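Local coordinates for protein glutaminase 1 (Escherichia coli, PDB 1U60) that hydrolyses L-glutamine to L-glutamate and ammonium as a homotetrameric glutaminase of the beta-lactamase clan, at residues Q83-Q86 with D87-A91. Residues are numbered along the deposited sequence; the frame is centred on the assembly and turned at random.
With EDO (1,2-ethanediol), chain G.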
loop_
_atom_site.group_PDB
_atom_site.type_symbol
_atom_site.label_atom_id
_atom_site.label_comp_id
_atom_site.label_asym_id
_atom_site.label_seq_id
_atom_site.Cartn_x
_atom_site.Cartn_y
_atom_site.Cartn_z
ATOM N N GLN A 83 12.272 4.117 -13.276
ATOM C CA GLN A 83 13.345 3.222 -12.842
ATOM C C GLN A 83 14.360 3.957 -11.974
ATOM O O GLN A 83 14.765 3.468 -10.928
ATOM C CB GLN A 83 14.053 2.505 -14.029
ATOM C CG GLN A 83 15.031 1.446 -13.524
ATOM C CD GLN A 83 14.316 0.307 -12.814
ATOM O OE1 GLN A 83 13.447 -0.328 -13.395
ATOM N NE2 GLN A 83 14.638 0.089 -11.552
ATOM N N ALA A 84 14.757 5.166 -12.383
ATOM C CA ALA A 84 15.672 5.954 -11.624
ATOM C C ALA A 84 15.142 6.336 -10.268
ATOM O O ALA A 84 15.898 6.372 -9.310
ATOM C CB ALA A 84 16.062 7.219 -12.440
ATOM N N VAL A 85 13.861 6.701 -10.181
ATOM C CA VAL A 85 13.288 7.022 -8.916
ATOM C C VAL A 85 13.300 5.792 -7.992
ATOM O O VAL A 85 13.639 5.894 -6.826
ATOM C CB VAL A 85 11.875 7.616 -9.075
ATOM C CG1 VAL A 85 11.163 7.705 -7.713
ATOM C CG2 VAL A 85 11.975 9.010 -9.709
ATOM N N GLN A 86 13.006 4.627 -8.530
ATOM C CA GLN A 86 12.961 3.389 -7.705
ATOM C C GLN A 86 14.386 3.019 -7.196
ATOM O O GLN A 86 14.564 2.615 -6.029
ATOM C CB GLN A 86 12.346 2.245 -8.506
ATOM C CG GLN A 86 12.008 1.069 -7.616
ATOM C CD GLN A 86 11.351 -0.073 -8.379
ATOM O OE1 GLN A 86 11.284 -0.050 -9.620
ATOM N NE2 GLN A 86 10.791 -1.043 -7.629
ATOM N N ASP A 87 15.389 3.178 -8.055
ATOM C CA ASP A 87 16.772 2.878 -7.736
ATOM C C ASP A 87 17.398 3.885 -6.755
ATOM O O ASP A 87 18.117 3.501 -5.806
ATOM C CB ASP A 87 17.610 2.930 -9.020
ATOM C CG ASP A 87 17.343 1.759 -9.966
ATOM O OD1 ASP A 87 16.737 0.736 -9.565
ATOM O OD2 ASP A 87 17.715 1.801 -11.149
ATOM N N LYS A 88 17.157 5.175 -7.000
ATOM C CA LYS A 88 17.813 6.251 -6.254
ATOM C C LYS A 88 17.065 6.719 -4.996
ATOM O O LYS A 88 17.671 7.322 -4.124
ATOM C CB LYS A 88 18.056 7.436 -7.199
ATOM C CG LYS A 88 18.837 7.061 -8.461
ATOM C CD LYS A 88 20.218 6.540 -8.113
ATOM C CE LYS A 88 21.090 6.415 -9.394
ATOM N NZ LYS A 88 22.417 5.703 -9.151
ATOM N N ILE A 89 15.766 6.415 -4.887
ATOM C CA ILE A 89 14.937 6.862 -3.778
ATOM C C ILE A 89 14.275 5.644 -3.163
ATOM O O ILE A 89 14.480 5.394 -1.981
ATOM C CB ILE A 89 13.859 7.893 -4.193
ATOM C CG1 ILE A 89 14.445 9.007 -5.071
ATOM C CG2 ILE A 89 13.173 8.484 -2.949
ATOM C CD1 ILE A 89 15.429 9.911 -4.325
ATOM N N GLY A 90 13.477 4.924 -3.953
ATOM C CA GLY A 90 12.776 3.750 -3.460
ATOM C C GLY A 90 11.289 3.834 -3.641
ATOM O O GLY A 90 10.756 4.870 -3.960
ATOM N N ALA A 91 10.617 2.717 -3.424
ATOM C CA ALA A 91 9.177 2.589 -3.529
ATOM C C ALA A 91 8.554 1.872 -2.301
ATOM O O ALA A 91 7.414 1.471 -2.366
ATOM C CB ALA A 91 8.855 1.810 -4.819
HETATM C C1 EDO G . 21.221 2.456 -9.623
HETATM O O1 EDO G . 21.469 2.775 -8.257
HETATM C C2 EDO G . 22.442 2.709 -10.480
HETATM O O2 EDO G . 22.174 3.709 -11.441
#
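Q83 and D87 face each other one turn apart on the short helix 82-88, and the chain then unwinds through I89 and G90 at the helix C-terminus. The inner side is tight. V85 O takes two backbone donors: I89 N at 2.9 Å and G90 N at 3.0 Å. The second bond is the straighter, at 165° at the hydrogen. G90 has a positive phi, and G90 CA lies 3.3 Å from Q86 O in a CA-H...O contact. This carbonyl is hydrogen-bonded by K110 NZ as well. V85 CG1 and I89 CG1 come within 4.4 Å on the buried side. V85 packs on helix 68-80 and I89 on helix 117-126, so the helix end touches both. Q86 is buried too. With CG anti to the backbone N and the chain extended, Q86 NE2 hydrogen-bonds D249 OD1 of the second subunit. This joins the helix end to the second subunit.

The solvent side is looser. K88 reaches outward, and its NZ makes one weak hydrogen bond to each hydroxyl of a 1,2-ethanediol, probably from the crystallisation liquor. Q83 is bent at chi2 (66°), which turns its amide back toward D87. The amide and carboxylate planes lie 37° apart. D87 N also donates to Q83 O, so two bonds link the pair. Q83 NE2 donates within its own amide plane to D87 OD1 at 3.0 Å, arriving from above the carboxylate plane.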